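PDB 3CVO: class I SAM-dependent methyltransferase from Silicibacter pomeroyi DSS-3, which is of unknown function but has a Rossmann-like fold and probably transfers a methyl group from S-adenosylmethionine to an unidentified substrate. Local coordinates for residues A[28-32]-A[49-53]. Numbering follows the deposited sequence. Where two conformers were deposited one is given.
Sequences YEEAE and LPGKH. With EDO (1,2-ethanediol), chain O.
The ammonium group of Lys52 sits at the C-terminal end of helix 18-30. Its NZ donates to Glu29 O at 2.8 Å, from above the carbonyl plane, and to Ala31 O at 2.8 Å, nearly in line with that C=O. A third bond, NZ to Tyr28 O, is weak. The chain bends at chi2 (-59°) and then runs straight, which carries NZ to the carbonyls of Tyr28 and Glu29 at the helix end and of Ala31 just after it. The positive charge probably also suits the negative end of the helix dipole. With an alanine in place of Lys52, the Glu29 and Ala31 carbonyls would probably lose this shared donor, and the helix end would be tied less firmly to residues 49-53.

One backbone bond crosses as well: His53 N to Glu32 O, 2.9 Å. The same oxygen takes a CA-H contact from Lys52.

The apolar part is small. Leu49 CD1 meets Tyr28 CB at 3.8 Å and touches Glu29 CG; the side chains of Leu49 and Glu29 cross at about a right angle.

His53 NE2 donates to a bound 1,2-ethanediol, and Tyr28 OH is hydrogen-bonded to Glu36 OE2. The contact joins the turn from helix 18-30 into strand 33-37 to the loop between helix 41-47 and strand 53-58, where these two neighbouring parallel strands begin.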
loop_
_atom_site.group_PDB
_atom_site.type_symbol
_atom_site.label_atom_id
_atom_site.label_comp_id
_atom_site.label_asym_id
_atom_site.label_seq_id
_atom_site.Cartn_x
_atom_site.Cartn_y
_atom_site.Cartn_z
ATOM N N TYR A 28 18.094 -4.972 -23.836
ATOM C CA TYR A 28 18.494 -6.260 -23.257
ATOM C C TYR A 28 19.976 -6.548 -23.529
ATOM O O TYR A 28 20.676 -7.162 -22.718
ATOM C CB TYR A 28 17.625 -7.410 -23.805
ATOM C CG TYR A 28 16.272 -7.547 -23.120
ATOM C CD1 TYR A 28 15.731 -6.514 -22.361
ATOM C CD2 TYR A 28 15.557 -8.728 -23.195
ATOM C CE1 TYR A 28 14.516 -6.669 -21.707
ATOM C CE2 TYR A 28 14.339 -8.890 -22.549
ATOM C CZ TYR A 28 13.809 -7.861 -21.809
ATOM O OH TYR A 28 12.557 -8.007 -21.137
ATOM N N GLU A 29 20.440 -6.074 -24.679
ATOM C CA GLU A 29 21.839 -6.266 -25.083
ATOM C C GLU A 29 22.709 -5.478 -24.143
ATOM O O GLU A 29 23.751 -5.949 -23.705
ATOM C CB GLU A 29 22.081 -5.878 -26.548
ATOM C CG GLU A 29 21.527 -6.950 -27.457
ATOM C CD GLU A 29 21.691 -6.692 -28.951
ATOM O OE1 GLU A 29 21.960 -5.537 -29.364
ATOM O OE2 GLU A 29 21.516 -7.668 -29.717
ATOM N N GLU A 30 22.223 -4.299 -23.791
ATOM C CA GLU A 30 22.967 -3.342 -22.967
ATOM C C GLU A 30 22.937 -3.708 -21.474
ATOM O O GLU A 30 23.839 -3.378 -20.743
ATOM C CB GLU A 30 22.454 -1.894 -23.152
ATOM C CG GLU A 30 22.928 -1.188 -24.418
ATOM N N ALA A 31 21.874 -4.355 -21.032
ATOM C CA ALA A 31 21.691 -4.772 -19.620
ATOM C C ALA A 31 22.466 -6.029 -19.266
ATOM O O ALA A 31 22.697 -6.890 -20.110
ATOM C CB ALA A 31 20.192 -5.062 -19.368
ATOM N N GLU A 32 22.847 -6.148 -17.997
ATOM C CA GLU A 32 23.327 -7.436 -17.476
ATOM C C GLU A 32 22.211 -8.155 -16.743
ATOM O O GLU A 32 22.026 -9.368 -16.880
ATOM C CB GLU A 32 24.481 -7.296 -16.504
ATOM C CG GLU A 32 24.793 -8.633 -15.837
ATOM C CD GLU A 32 25.786 -8.557 -14.685
ATOM O OE1 GLU A 32 25.762 -7.561 -13.915
ATOM O OE2 GLU A 32 26.585 -9.520 -14.554
ATOM N N LEU A 49 20.760 -14.272 -25.338
ATOM C CA LEU A 49 21.909 -13.403 -25.168
ATOM C C LEU A 49 22.823 -13.935 -24.058
ATOM O O LEU A 49 22.361 -14.409 -23.003
ATOM C CB LEU A 49 21.480 -11.967 -24.868
ATOM C CG LEU A 49 20.657 -11.235 -25.939
ATOM C CD1 LEU A 49 20.055 -9.926 -25.383
ATOM C CD2 LEU A 49 21.485 -10.971 -27.158
ATOM N N PRO A 50 24.141 -13.890 -24.291
ATOM C CA PRO A 50 25.020 -14.401 -23.246
ATOM C C PRO A 50 25.220 -13.442 -22.100
ATOM O O PRO A 50 25.077 -12.243 -22.240
ATOM C CB PRO A 50 26.332 -14.645 -23.971
ATOM C CG PRO A 50 26.305 -13.672 -25.125
ATOM C CD PRO A 50 24.861 -13.602 -25.542
ATOM N N GLY A 51 25.523 -14.021 -20.958
ATOM C CA GLY A 51 25.949 -13.276 -19.779
ATOM C C GLY A 51 24.861 -12.468 -19.098
ATOM O O GLY A 51 25.141 -11.484 -18.440
ATOM N N LYS A 52 23.617 -12.900 -19.227
ATOM C CA LYS A 52 22.478 -12.216 -18.577
ATOM C C LYS A 52 21.911 -12.929 -17.356
ATOM O O LYS A 52 21.950 -14.144 -17.239
ATOM C CB LYS A 52 21.319 -12.040 -19.542
ATOM C CG LYS A 52 21.642 -11.476 -20.903
ATOM C CD LYS A 52 22.291 -10.109 -20.873
ATOM C CE LYS A 52 22.471 -9.601 -22.276
ATOM N NZ LYS A 52 23.360 -8.414 -22.351
ATOM N N HIS A 53 21.365 -12.137 -16.436
ATOM C CA HIS A 53 20.617 -12.677 -15.335
ATOM C C HIS A 53 19.183 -12.178 -15.490
ATOM O O HIS A 53 18.959 -10.981 -15.464
ATOM C CB HIS A 53 21.187 -12.210 -14.001
ATOM C CG HIS A 53 20.443 -12.737 -12.816
ATOM N ND1 HIS A 53 20.859 -13.844 -12.106
ATOM C CD2 HIS A 53 19.285 -12.329 -12.234
ATOM C CE1 HIS A 53 19.999 -14.085 -11.130
ATOM N NE2 HIS A 53 19.041 -13.175 -11.182
HETATM C C1 EDO O . 16.999 -14.057 -8.066
HETATM O O1 EDO O . 17.607 -12.990 -8.830
HETATM C C2 EDO O . 15.673 -14.495 -8.700
HETATM O O2 EDO O . 15.842 -14.667 -10.121
#